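Local coordinates for protein irisin (PDB 4LSD) that probably acts as a muscle-derived hormone that promotes browning of white fat, and dimerises through a beta-sheet continuous across its two subunits, at residues A[68-73]-A[91-96]; A[34-39]-A[59-64]; A[4-9]-A[72-77]; A[23-28]-A[55-60]. All blocks are in the same frame, centred on the assembly; numbering follows the deposited sequence.

Interaction 1. Residues A[68-73]-A[91-96]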
loop_
_atom_site.group_PDB
_atom_site.type_symbol
_atom_site.label_atom_id
_atom_site.label_comp_id
_atom_site.label_asym_id
_atom_site.label_seq_id
_atom_site.Cartn_x
_atom_site.Cartn_y
_atom_site.Cartn_z
ATOM N N THR A 68 13.612 -6.085 12.721
ATOM C CA THR A 68 12.534 -7.037 12.502
ATOM C C THR A 68 12.599 -7.717 11.136
ATOM O O THR A 68 12.971 -7.093 10.141
ATOM C CB THR A 68 11.195 -6.306 12.624
ATOM O OG1 THR A 68 11.127 -5.679 13.910
ATOM C CG2 THR A 68 10.029 -7.253 12.440
ATOM N N GLU A 69 12.205 -8.989 11.100
ATOM C CA GLU A 69 12.190 -9.789 9.879
ATOM C C GLU A 69 10.836 -9.757 9.167
ATOM O O GLU A 69 9.785 -9.889 9.794
ATOM C CB GLU A 69 12.559 -11.232 10.212
ATOM C CG GLU A 69 13.982 -11.398 10.711
ATOM C CD GLU A 69 14.308 -12.835 11.077
ATOM O OE1 GLU A 69 13.770 -13.339 12.091
ATOM O OE2 GLU A 69 15.100 -13.464 10.342
ATOM N N TYR A 70 10.873 -9.597 7.848
ATOM C CA TYR A 70 9.661 -9.525 7.042
ATOM C C TYR A 70 9.656 -10.511 5.894
ATOM O O TYR A 70 10.696 -11.002 5.468
ATOM C CB TYR A 70 9.507 -8.126 6.460
ATOM C CG TYR A 70 9.081 -7.079 7.457
ATOM C CD1 TYR A 70 7.731 -6.798 7.661
ATOM C CD2 TYR A 70 10.021 -6.367 8.196
ATOM C CE1 TYR A 70 7.327 -5.832 8.570
ATOM C CE2 TYR A 70 9.629 -5.400 9.113
ATOM C CZ TYR A 70 8.282 -5.138 9.290
ATOM O OH TYR A 70 7.893 -4.176 10.185
ATOM N N ILE A 71 8.465 -10.790 5.391
ATOM C CA ILE A 71 8.303 -11.684 4.269
ATOM C C ILE A 71 7.373 -10.967 3.316
ATOM O O ILE A 71 6.259 -10.592 3.671
ATOM C CB ILE A 71 7.688 -13.015 4.682
ATOM C CG1 ILE A 71 8.521 -13.638 5.799
ATOM C CG2 ILE A 71 7.648 -13.952 3.479
ATOM C CD1 ILE A 71 7.989 -14.959 6.274
ATOM N N VAL A 72 7.859 -10.773 2.100
ATOM C CA VAL A 72 7.131 -10.067 1.065
ATOM C C VAL A 72 6.953 -10.960 -0.143
ATOM O O VAL A 72 7.873 -11.675 -0.523
ATOM C CB VAL A 72 7.925 -8.807 0.641
ATOM C CG1 VAL A 72 7.565 -8.386 -0.781
ATOM C CG2 VAL A 72 7.663 -7.679 1.620
ATOM N N HIS A 73 5.771 -10.925 -0.748
ATOM C CA HIS A 73 5.521 -11.705 -1.958
ATOM C C HIS A 73 5.022 -10.729 -3.002
ATOM O O HIS A 73 4.228 -9.842 -2.701
ATOM C CB HIS A 73 4.446 -12.777 -1.755
ATOM C CG HIS A 73 4.873 -13.910 -0.877
ATOM N ND1 HIS A 73 5.300 -15.120 -1.370
ATOM C CD2 HIS A 73 4.950 -13.996 0.472
ATOM C CE1 HIS A 73 5.628 -15.911 -0.358
ATOM N NE2 HIS A 73 5.426 -15.251 0.764
ATOM N N PHE A 91 13.786 -10.553 4.698
ATOM C CA PHE A 91 14.764 -9.569 5.072
ATOM C C PHE A 91 14.512 -9.106 6.484
ATOM O O PHE A 91 13.481 -9.402 7.082
ATOM C CB PHE A 91 14.749 -8.402 4.072
ATOM C CG PHE A 91 13.450 -7.636 4.025
ATOM C CD1 PHE A 91 13.288 -6.466 4.773
ATOM C CD2 PHE A 91 12.399 -8.064 3.209
ATOM C CE1 PHE A 91 12.101 -5.729 4.708
ATOM C CE2 PHE A 91 11.202 -7.332 3.134
ATOM C CZ PHE A 91 11.055 -6.162 3.887
ATOM N N LYS A 92 15.482 -8.400 7.028
ATOM C CA LYS A 92 15.363 -7.920 8.373
ATOM C C LYS A 92 15.839 -6.490 8.403
ATOM O O LYS A 92 16.851 -6.134 7.794
ATOM C CB LYS A 92 16.199 -8.788 9.309
ATOM C CG LYS A 92 16.226 -8.307 10.744
ATOM C CD LYS A 92 17.005 -9.262 11.617
ATOM C CE LYS A 92 17.219 -8.682 13.001
ATOM N NZ LYS A 92 18.006 -9.611 13.859
ATOM N N THR A 93 15.092 -5.665 9.111
ATOM C CA THR A 93 15.436 -4.268 9.212
ATOM C C THR A 93 16.547 -4.037 10.233
ATOM O O THR A 93 16.668 -4.760 11.218
ATOM C CB THR A 93 14.211 -3.439 9.620
ATOM O OG1 THR A 93 13.621 -4.032 10.780
ATOM C CG2 THR A 93 13.192 -3.392 8.485
ATOM N N PRO A 94 17.390 -3.033 9.976
ATOM C CA PRO A 94 18.517 -2.624 10.816
ATOM C C PRO A 94 17.963 -2.102 12.131
ATOM O O PRO A 94 16.757 -1.952 12.277
ATOM C CB PRO A 94 19.165 -1.498 10.009
ATOM C CG PRO A 94 18.885 -1.867 8.600
ATOM C CD PRO A 94 17.495 -2.460 8.621
ATOM N N ARG A 95 18.853 -1.794 13.066
ATOM C CA ARG A 95 18.465 -1.269 14.379
ATOM C C ARG A 95 18.196 0.239 14.308
ATOM O O ARG A 95 18.732 0.923 13.436
ATOM C CB ARG A 95 19.599 -1.480 15.373
ATOM C CG ARG A 95 20.315 -2.809 15.266
ATOM C CD ARG A 95 19.704 -3.804 16.219
ATOM N NE ARG A 95 19.644 -3.261 17.573
ATOM C CZ ARG A 95 19.011 -3.846 18.586
ATOM N NH1 ARG A 95 18.383 -4.998 18.397
ATOM N NH2 ARG A 95 19.000 -3.278 19.786
ATOM N N GLU A 96 17.393 0.759 15.234
ATOM C CA GLU A 96 17.107 2.191 15.259
ATOM C C GLU A 96 18.326 2.863 15.869
ATOM O O GLU A 96 18.805 2.477 16.943
ATOM C CB GLU A 96 15.867 2.493 16.098
#

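Interaction 2. Residues A[34-39]-A[59-64]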
loop_
_atom_site.group_PDB
_atom_site.type_symbol
_atom_site.label_atom_id
_atom_site.label_comp_id
_atom_site.label_asym_id
_atom_site.label_seq_id
_atom_site.Cartn_x
_atom_site.Cartn_y
_atom_site.Cartn_z
ATOM N N PHE A 34 0.869 -4.583 -10.277
ATOM C CA PHE A 34 1.420 -5.535 -9.335
ATOM C C PHE A 34 0.677 -5.524 -8.007
ATOM O O PHE A 34 0.025 -4.545 -7.655
ATOM C CB PHE A 34 2.868 -5.178 -9.061
ATOM C CG PHE A 34 3.032 -3.988 -8.152
ATOM C CD1 PHE A 34 2.987 -4.141 -6.766
ATOM C CD2 PHE A 34 3.225 -2.715 -8.678
ATOM C CE1 PHE A 34 3.133 -3.048 -5.919
ATOM C CE2 PHE A 34 3.372 -1.608 -7.839
ATOM C CZ PHE A 34 3.327 -1.774 -6.456
ATOM N N ALA A 35 0.793 -6.615 -7.261
ATOM C CA ALA A 35 0.181 -6.707 -5.942
ATOM C C ALA A 35 1.263 -7.246 -5.026
ATOM O O ALA A 35 1.932 -8.225 -5.350
ATOM C CB ALA A 35 -1.010 -7.640 -5.960
ATOM N N ILE A 36 1.458 -6.590 -3.890
ATOM C CA ILE A 36 2.469 -7.024 -2.925
ATOM C C ILE A 36 1.820 -7.331 -1.570
ATOM O O ILE A 36 0.840 -6.689 -1.183
ATOM C CB ILE A 36 3.572 -5.942 -2.727
ATOM C CG1 ILE A 36 4.656 -6.089 -3.795
ATOM C CG2 ILE A 36 4.208 -6.070 -1.354
ATOM C CD1 ILE A 36 5.852 -5.171 -3.579
ATOM N N SER A 37 2.362 -8.332 -0.873
ATOM C CA SER A 37 1.886 -8.732 0.456
ATOM C C SER A 37 3.056 -8.566 1.380
ATOM O O SER A 37 4.182 -8.930 1.041
ATOM C CB SER A 37 1.486 -10.206 0.530
ATOM O OG SER A 37 0.439 -10.515 -0.360
ATOM N N GLN A 38 2.783 -8.038 2.560
ATOM C CA GLN A 38 3.826 -7.830 3.544
ATOM C C GLN A 38 3.350 -8.260 4.917
ATOM O O GLN A 38 2.248 -7.917 5.339
ATOM C CB GLN A 38 4.212 -6.354 3.592
ATOM C CG GLN A 38 5.087 -5.983 4.785
ATOM C CD GLN A 38 5.090 -4.491 5.063
ATOM O OE1 GLN A 38 5.390 -3.675 4.184
ATOM N NE2 GLN A 38 4.755 -4.122 6.294
ATOM N N GLN A 39 4.175 -9.030 5.607
ATOM C CA GLN A 39 3.852 -9.453 6.957
ATOM C C GLN A 39 5.153 -9.782 7.661
ATOM O O GLN A 39 6.133 -10.167 7.024
ATOM C CB GLN A 39 2.899 -10.658 6.962
ATOM C CG GLN A 39 3.338 -11.811 6.127
ATOM C CD GLN A 39 2.352 -12.969 6.177
ATOM O OE1 GLN A 39 1.290 -12.936 5.548
ATOM N NE2 GLN A 39 2.700 -14.001 6.933
ATOM N N CYS A 59 8.473 -0.978 -5.448
ATOM C CA CYS A 59 7.475 -0.515 -4.525
ATOM C C CYS A 59 8.119 -0.302 -3.170
ATOM O O CYS A 59 8.765 -1.201 -2.642
ATOM C CB CYS A 59 6.384 -1.569 -4.428
ATOM S SG CYS A 59 5.182 -1.261 -3.145
ATOM N N ALA A 60 7.939 0.888 -2.608
ATOM C CA ALA A 60 8.500 1.216 -1.300
ATOM C C ALA A 60 7.612 0.714 -0.165
ATOM O O ALA A 60 6.392 0.706 -0.286
ATOM C CB ALA A 60 8.669 2.706 -1.175
ATOM N N LEU A 61 8.231 0.293 0.933
ATOM C CA LEU A 61 7.503 -0.177 2.102
ATOM C C LEU A 61 7.930 0.759 3.215
ATOM O O LEU A 61 9.116 0.867 3.530
ATOM C CB LEU A 61 7.897 -1.615 2.452
ATOM C CG LEU A 61 7.798 -2.611 1.298
ATOM C CD1 LEU A 61 8.577 -3.865 1.665
ATOM C CD2 LEU A 61 6.342 -2.935 0.993
ATOM N N TRP A 62 6.960 1.429 3.816
ATOM C CA TRP A 62 7.239 2.388 4.865
ATOM C C TRP A 62 6.749 1.935 6.233
ATOM O O TRP A 62 6.023 0.952 6.355
ATOM C CB TRP A 62 6.549 3.692 4.515
ATOM C CG TRP A 62 5.043 3.549 4.526
ATOM C CD1 TRP A 62 4.191 3.955 5.515
ATOM C CD2 TRP A 62 4.223 2.896 3.535
ATOM N NE1 TRP A 62 2.893 3.599 5.205
ATOM C CE2 TRP A 62 2.885 2.951 4.001
ATOM C CE3 TRP A 62 4.490 2.273 2.305
ATOM C CZ2 TRP A 62 1.818 2.400 3.278
ATOM C CZ3 TRP A 62 3.428 1.728 1.588
ATOM C CH2 TRP A 62 2.108 1.797 2.079
ATOM N N ASP A 63 7.153 2.675 7.260
ATOM C CA ASP A 63 6.732 2.402 8.619
ATOM C C ASP A 63 6.977 0.959 9.043
ATOM O O ASP A 63 6.129 0.342 9.690
ATOM C CB ASP A 63 5.252 2.751 8.741
ATOM C CG ASP A 63 4.810 2.975 10.178
ATOM O OD1 ASP A 63 5.591 3.554 10.969
ATOM O OD2 ASP A 63 3.661 2.591 10.509
ATOM N N LEU A 64 8.136 0.426 8.679
ATOM C CA LEU A 64 8.473 -0.933 9.057
ATOM C C LEU A 64 9.026 -0.899 10.463
ATOM O O LEU A 64 9.456 0.149 10.950
ATOM C CB LEU A 64 9.519 -1.519 8.114
ATOM C CG LEU A 64 9.074 -1.754 6.674
ATOM C CD1 LEU A 64 10.166 -2.514 5.940
ATOM C CD2 LEU A 64 7.767 -2.555 6.659
HETATM O O HOH W 1 4.783 -1.766 8.793
#

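Interaction 3. Residues A[4-9]-A[72-77]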
loop_
_atom_site.group_PDB
_atom_site.type_symbol
_atom_site.label_atom_id
_atom_site.label_comp_id
_atom_site.label_asym_id
_atom_site.label_seq_id
_atom_site.Cartn_x
_atom_site.Cartn_y
_atom_site.Cartn_z
ATOM N N SER A 4 3.373 -14.626 -15.895
ATOM C CA SER A 4 4.244 -15.430 -15.058
ATOM C C SER A 4 4.610 -14.646 -13.809
ATOM O O SER A 4 4.703 -13.413 -13.834
ATOM C CB SER A 4 5.520 -15.798 -15.821
ATOM O OG SER A 4 5.216 -16.400 -17.069
ATOM N N ALA A 5 4.813 -15.369 -12.718
ATOM C CA ALA A 5 5.171 -14.743 -11.464
ATOM C C ALA A 5 6.360 -13.836 -11.701
ATOM O O ALA A 5 7.059 -13.972 -12.698
ATOM C CB ALA A 5 5.535 -15.801 -10.444
ATOM N N PRO A 6 6.577 -12.870 -10.801
ATOM C CA PRO A 6 7.701 -11.938 -10.917
ATOM C C PRO A 6 8.979 -12.703 -10.596
ATOM O O PRO A 6 8.943 -13.658 -9.826
ATOM C CB PRO A 6 7.394 -10.889 -9.849
ATOM C CG PRO A 6 5.914 -10.864 -9.813
ATOM C CD PRO A 6 5.534 -12.327 -9.910
ATOM N N VAL A 7 10.100 -12.282 -11.175
ATOM C CA VAL A 7 11.384 -12.942 -10.924
ATOM C C VAL A 7 12.378 -11.908 -10.417
ATOM O O VAL A 7 12.142 -10.704 -10.517
ATOM C CB VAL A 7 11.992 -13.557 -12.212
ATOM C CG1 VAL A 7 11.131 -14.682 -12.730
ATOM C CG2 VAL A 7 12.133 -12.474 -13.276
ATOM N N ASN A 8 13.491 -12.375 -9.870
ATOM C CA ASN A 8 14.516 -11.460 -9.406
ATOM C C ASN A 8 13.995 -10.410 -8.441
ATOM O O ASN A 8 14.360 -9.234 -8.536
ATOM C CB ASN A 8 15.129 -10.763 -10.614
ATOM C CG ASN A 8 15.797 -11.736 -11.566
ATOM O OD1 ASN A 8 15.626 -11.655 -12.789
ATOM N ND2 ASN A 8 16.576 -12.658 -11.010
ATOM N N VAL A 9 13.135 -10.823 -7.521
ATOM C CA VAL A 9 12.601 -9.887 -6.554
ATOM C C VAL A 9 13.732 -9.611 -5.568
ATOM O O VAL A 9 14.266 -10.531 -4.945
ATOM C CB VAL A 9 11.381 -10.481 -5.842
ATOM C CG1 VAL A 9 10.727 -9.428 -4.975
ATOM C CG2 VAL A 9 10.395 -11.023 -6.872
ATOM N N VAL A 72 7.859 -10.773 2.100
ATOM C CA VAL A 72 7.131 -10.067 1.065
ATOM C C VAL A 72 6.953 -10.960 -0.143
ATOM O O VAL A 72 7.873 -11.675 -0.523
ATOM C CB VAL A 72 7.925 -8.807 0.641
ATOM C CG1 VAL A 72 7.565 -8.386 -0.781
ATOM C CG2 VAL A 72 7.663 -7.679 1.620
ATOM N N HIS A 73 5.771 -10.925 -0.748
ATOM C CA HIS A 73 5.521 -11.705 -1.958
ATOM C C HIS A 73 5.022 -10.729 -3.002
ATOM O O HIS A 73 4.228 -9.842 -2.701
ATOM C CB HIS A 73 4.446 -12.777 -1.755
ATOM C CG HIS A 73 4.873 -13.910 -0.877
ATOM N ND1 HIS A 73 5.300 -15.120 -1.370
ATOM C CD2 HIS A 73 4.950 -13.996 0.472
ATOM C CE1 HIS A 73 5.628 -15.911 -0.358
ATOM N NE2 HIS A 73 5.426 -15.251 0.764
ATOM N N VAL A 74 5.487 -10.890 -4.231
ATOM C CA VAL A 74 5.058 -10.012 -5.302
ATOM C C VAL A 74 4.255 -10.829 -6.296
ATOM O O VAL A 74 4.483 -12.022 -6.454
ATOM C CB VAL A 74 6.261 -9.380 -6.028
ATOM C CG1 VAL A 74 5.776 -8.348 -7.038
ATOM C CG2 VAL A 74 7.194 -8.745 -5.027
ATOM N N GLN A 75 3.302 -10.184 -6.954
ATOM C CA GLN A 75 2.461 -10.839 -7.954
ATOM C C GLN A 75 2.328 -9.866 -9.125
ATOM O O GLN A 75 2.376 -8.655 -8.929
ATOM C CB GLN A 75 1.082 -11.133 -7.373
ATOM C CG GLN A 75 0.068 -11.557 -8.412
ATOM C CD GLN A 75 -1.325 -11.641 -7.839
ATOM O OE1 GLN A 75 -1.964 -12.688 -7.883
ATOM N NE2 GLN A 75 -1.802 -10.534 -7.289
ATOM N N ALA A 76 2.168 -10.372 -10.342
ATOM C CA ALA A 76 2.042 -9.485 -11.489
ATOM C C ALA A 76 0.615 -9.482 -12.020
ATOM O O ALA A 76 -0.005 -10.534 -12.169
ATOM C CB ALA A 76 3.014 -9.897 -12.582
ATOM N N ILE A 77 0.106 -8.288 -12.315
ATOM C CA ILE A 77 -1.260 -8.132 -12.809
ATOM C C ILE A 77 -1.278 -7.891 -14.308
ATOM O O ILE A 77 -0.520 -7.079 -14.821
ATOM C CB ILE A 77 -1.971 -6.920 -12.162
ATOM C CG1 ILE A 77 -1.726 -6.890 -10.652
ATOM C CG2 ILE A 77 -3.463 -6.970 -12.475
ATOM C CD1 ILE A 77 -2.476 -7.924 -9.884
#

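Interaction 4. Residues A[23-28]-A[55-60]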
loop_
_atom_site.group_PDB
_atom_site.type_symbol
_atom_site.label_atom_id
_atom_site.label_comp_id
_atom_site.label_asym_id
_atom_site.label_seq_id
_atom_site.Cartn_x
_atom_site.Cartn_y
_atom_site.Cartn_z
ATOM N N TRP A 23 11.641 -5.977 -8.849
ATOM C CA TRP A 23 11.442 -7.253 -9.504
ATOM C C TRP A 23 11.467 -7.067 -10.995
ATOM O O TRP A 23 11.575 -5.947 -11.493
ATOM C CB TRP A 23 10.098 -7.856 -9.107
ATOM C CG TRP A 23 8.920 -7.007 -9.524
ATOM C CD1 TRP A 23 8.245 -7.042 -10.716
ATOM C CD2 TRP A 23 8.310 -5.977 -8.750
ATOM N NE1 TRP A 23 7.253 -6.087 -10.727
ATOM C CE2 TRP A 23 7.277 -5.414 -9.531
ATOM C CE3 TRP A 23 8.546 -5.461 -7.469
ATOM C CZ2 TRP A 23 6.471 -4.369 -9.068
ATOM C CZ3 TRP A 23 7.748 -4.423 -7.006
ATOM C CH2 TRP A 23 6.727 -3.883 -7.808
ATOM N N ASP A 24 11.366 -8.185 -11.700
ATOM C CA ASP A 24 11.328 -8.183 -13.148
ATOM C C ASP A 24 10.215 -9.125 -13.501
ATOM O O ASP A 24 9.794 -9.944 -12.680
ATOM C CB ASP A 24 12.605 -8.738 -13.776
ATOM C CG ASP A 24 13.822 -7.978 -13.382
ATOM O OD1 ASP A 24 13.833 -6.742 -13.566
ATOM O OD2 ASP A 24 14.772 -8.632 -12.896
ATOM N N VAL A 25 9.737 -8.999 -14.726
ATOM C CA VAL A 25 8.690 -9.866 -15.213
ATOM C C VAL A 25 9.226 -10.399 -16.524
ATOM O O VAL A 25 10.174 -9.844 -17.077
ATOM C CB VAL A 25 7.374 -9.098 -15.447
ATOM C CG1 VAL A 25 6.859 -8.553 -14.135
ATOM C CG2 VAL A 25 7.593 -7.982 -16.443
ATOM N N LEU A 26 8.645 -11.490 -17.005
ATOM C CA LEU A 26 9.086 -12.085 -18.260
ATOM C C LEU A 26 8.410 -11.397 -19.445
ATOM O O LEU A 26 9.035 -11.173 -20.479
ATOM C CB LEU A 26 8.767 -13.584 -18.273
ATOM C CG LEU A 26 9.669 -14.571 -17.523
ATOM C CD1 LEU A 26 10.472 -13.877 -16.438
ATOM C CD2 LEU A 26 8.789 -15.660 -16.922
ATOM N N GLU A 27 7.140 -11.038 -19.282
ATOM C CA GLU A 27 6.386 -10.393 -20.354
ATOM C C GLU A 27 6.043 -8.925 -20.087
ATOM O O GLU A 27 4.925 -8.611 -19.685
ATOM C CB GLU A 27 5.094 -11.170 -20.589
ATOM C CG GLU A 27 5.282 -12.676 -20.512
ATOM C CD GLU A 27 4.332 -13.329 -19.523
ATOM O OE1 GLU A 27 3.239 -13.781 -19.942
ATOM O OE2 GLU A 27 4.679 -13.377 -18.321
ATOM N N ASP A 28 6.983 -8.022 -20.331
ATOM C CA ASP A 28 6.730 -6.606 -20.101
ATOM C C ASP A 28 5.540 -6.071 -20.904
ATOM O O ASP A 28 4.903 -5.107 -20.504
ATOM C CB ASP A 28 7.973 -5.787 -20.439
ATOM C CG ASP A 28 9.204 -6.243 -19.668
ATOM O OD1 ASP A 28 9.357 -5.871 -18.482
ATOM O OD2 ASP A 28 10.021 -6.985 -20.254
ATOM N N THR A 55 3.972 1.283 -15.094
ATOM C CA THR A 55 5.045 0.496 -15.697
ATOM C C THR A 55 6.121 0.240 -14.648
ATOM O O THR A 55 7.172 -0.303 -14.955
ATOM C CB THR A 55 5.705 1.226 -16.908
ATOM O OG1 THR A 55 5.977 2.590 -16.565
ATOM C CG2 THR A 55 4.820 1.161 -18.134
ATOM N N THR A 56 5.844 0.631 -13.407
ATOM C CA THR A 56 6.803 0.483 -12.312
ATOM C C THR A 56 7.293 -0.933 -12.030
ATOM O O THR A 56 6.590 -1.918 -12.269
ATOM C CB THR A 56 6.229 1.076 -10.999
ATOM O OG1 THR A 56 7.294 1.293 -10.069
ATOM C CG2 THR A 56 5.193 0.143 -10.372
ATOM N N ARG A 57 8.519 -1.022 -11.524
ATOM C CA ARG A 57 9.120 -2.306 -11.180
ATOM C C ARG A 57 9.668 -2.271 -9.743
ATOM O O ARG A 57 10.534 -3.065 -9.367
ATOM C CB ARG A 57 10.227 -2.664 -12.180
ATOM C CG ARG A 57 9.718 -3.005 -13.597
ATOM C CD ARG A 57 9.018 -4.363 -13.669
ATOM N NE ARG A 57 8.472 -4.647 -14.998
ATOM C CZ ARG A 57 7.340 -4.137 -15.486
ATOM N NH1 ARG A 57 6.605 -3.306 -14.758
ATOM N NH2 ARG A 57 6.935 -4.457 -16.712
ATOM N N SER A 58 9.166 -1.336 -8.946
ATOM C CA SER A 58 9.573 -1.235 -7.553
ATOM C C SER A 58 8.465 -0.622 -6.719
ATOM O O SER A 58 7.623 0.129 -7.207
ATOM C CB SER A 58 10.872 -0.434 -7.394
ATOM O OG SER A 58 10.786 0.828 -8.014
ATOM N N CYS A 59 8.473 -0.978 -5.448
ATOM C CA CYS A 59 7.475 -0.515 -4.525
ATOM C C CYS A 59 8.119 -0.302 -3.170
ATOM O O CYS A 59 8.765 -1.201 -2.642
ATOM C CB CYS A 59 6.384 -1.569 -4.428
ATOM S SG CYS A 59 5.182 -1.261 -3.145
ATOM N N ALA A 60 7.939 0.888 -2.608
ATOM C CA ALA A 60 8.500 1.216 -1.300
ATOM C C ALA A 60 7.612 0.714 -0.165
ATOM O O ALA A 60 6.392 0.706 -0.286
ATOM C CB ALA A 60 8.669 2.706 -1.175
HETATM O O HOH W 2 11.026 -6.240 -16.003
HETATM O O HOH W 3 4.989 -3.597 -18.479
#

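Interaction 1. Residues A[68-73]-A[91-96]
Residues 69-73 and 91-92 pair as neighbouring antiparallel strands, with Glu-69 and Lys-92 in a non-hydrogen-bonded pair whose CA atoms lie 4.0 Å apart and Tyr-70 and Phe-91 in the hydrogen-bonded pair beside it. Tyr-70 N donates to Phe-91 O over 2.7 Å, and Phe-91 N returns a longer bond to Tyr-70 O. Past the end of strand 89-92, Thr-68 and Thr-93 prolong the pairing. Thr-93 N binds Thr-68 O at 2.8 Å, while Thr-68 N donates to the side-chain oxygen Thr-93 OG1, also at 2.8 Å. This second bond depends on a chi1 of 51°, which puts OG1 between the backbone N and the carbonyl carbon of Thr-93; the same hydroxyl is hydrogen-bonded to Glu-65 O, so two backbone groups hold it. These are the last two strands of the fibronectin type III sandwich, and Tyr-70 has the geometry of its tyrosine corner: the phenol OH is hydrogen-bonded to Glu-65 N, five residues earlier. On the buried face, Tyr-70 CB sits over the Phe-91 ring, offset toward the rim and 3.6 Å from CZ, a CH-pi contact. The two ring planes are near parallel (21°) but slid apart, centroids 5.7 Å from each other, so they barely overlap. Val-72 CG2 meets the ring edge at CE2, 3.9 Å away and near the ring plane. On the solvent-facing side Glu-69 CG rests 3.7 Å from Lys-92 CB, a contact between aliphatic carbons; the charged ends do not touch.

Interaction 2. Residues A[34-39]-A[59-64]
Strand 34-39, whose Phe-34, Ile-36 and Gln-38 reach across to the other segment, and strand 59-61, which answers with Cys-59 and Leu-61, approach to 9.9 Å between axes at an angle of 20°; no hydrogen bond joins the segments, as expected for strands of two facing sheets. Cys-59 is met by two side chains. Phe-34 brings its ring obliquely, CZ lying 3.7 Å from Cys-59 CB and close to SG as well, which gives a sulfur-aromatic contact with SG 4.9 Å from the ring centroid. Ile-36 reaches the same CB with its terminal CD1, also at 3.7 Å. Farther along, Gln-38 is extended toward the opposite sheet, CG anti to the backbone N (chi1 168°), and its amide ends among leucine methyls. OE1 lies 3.4 Å from Leu-61 CD2, the two side chains running alongside with opposed directions, and NE2 touches Leu-64 CD2. A water accepts a weak bond from NE2 and donates to Asp-63 O at 2.7 Å, linking the amide to the turn. Arg-47, required for dimerization, comes within about 3 Å of Gln-38 between nearest side-chain atoms; it is hydrogen-bonded to Trp-62 O and forms a cation-pi pair with the Trp-62 ring, which meets Trp-62 of the second subunit. Such interleaving of inward side chains from two sheets is the hydrophobic core of a fibronectin type III beta-sandwich.

Interaction 3. Residues A[4-9]-A[72-77]
The amide N of Val-74, the residue on which Pro-6 and Val-9 pack, is hydrogen-bonded to Ser-86 OG, and two residues on Ala-76 N is likewise bonded to Ser-83 OG. No hydrogen bond runs between 4-9 and 72-77 themselves; the evidence for their contact is carbon packing. Pro-6 supplies most of it by setting the CG and CD end of its ring against the strand backbone. Its CD lies 3.6 Å from Val-74 O, and CG passes 3.8 Å from Gln-75 C, so the proline sits against the peptide link as well as against side chains. CG also meets Val-74 CG1 at 3.7 Å and, more loosely, Ala-76 CB at 4.1 Å. Val-74 thus offers one methyl to each partner. CG1 is anti to the backbone N (chi1 -174°) and faces Pro-6, whereas CG2 touches Val-9 CG1 at 3.6 Å. Between Pro-6 and Val-9 the chain turns a corner at Asn-8, a predicted N-glycosylation position without sugar here. Before the corner, Val-7 forms a backbone hydrogen bond with Asp-24; after it, Val-9 packs on Val-21 and Trp-23 of strand 19-24 and on Val-89 of strand 89-92. The segment thus runs beside strand 19-24, leads into edge strand 9-12 and packs its apolar side chains on strand 69-78 of the facing sheet.

Interaction 4. Residues A[23-28]-A[55-60]
A chi1 of 62° sets Trp-23 CG between its backbone N and carbonyl carbon, and a chi2 of -72° bends the chain of Arg-57 so that CD comes toward Trp-23, 3.8 Å from NE1. The indole lies with one face against the backbone of the other segment: Arg-57 O stands over it, 3.6 Å from Trp-23 CE3, and Ser-58 N covers the same face 3.7 Å from CH2. Arg-57 O also accepts a hydrogen bond from Trp-23 N at 3.2 Å. This tryptophan occupies the place of the core tryptophan in the second strand of fibronectin type III domains; here it lies between strand 58-61 and Phe-34 of the opposite sheet. The guanidinium, its plane 10° from that of the indole, goes on to Val-25 CG2, which is 3.6 Å from NH2. NH2 then forms a salt bridge to Asp-28 OD1 whose hydrogen bond is weak, at 3.3 Å. Two waters in the guanidinium plane supplement it: one accepts from Arg-57 NE and donates to Asp-28 OD1, the other accepts from NH2 and donates to Asp-28 O. The remaining nitrogen, NH1, donates to Thr-56 O at 2.8 Å from above the carbonyl plane.

In the fold
All four contacts belong to one fibronectin type III sandwich of two antiparallel sheets, 9-12/19-24/58-61 and 46-52/31-40/69-78/89-92. Interaction 1 is pairing within the larger sheet, interaction 4 joins neighbouring strands of the smaller one, interaction 2 crosses between the sheets, and interaction 3 packs the loop leading into strand 9-12 on strand 69-78 of the other sheet. Strand 69-78 serves interactions 1 and 3, with centres 18 Å apart; strand 58-61, shared by interactions 2 and 4, also touches the second subunit, so the core contacts adjoin the dimer interface. Along the chain, interactions 2 and 4 are nested within the loop closed by interaction 3, and interaction 1 follows both. The closest centres, 8 Å apart, are those of interactions 3 and 4.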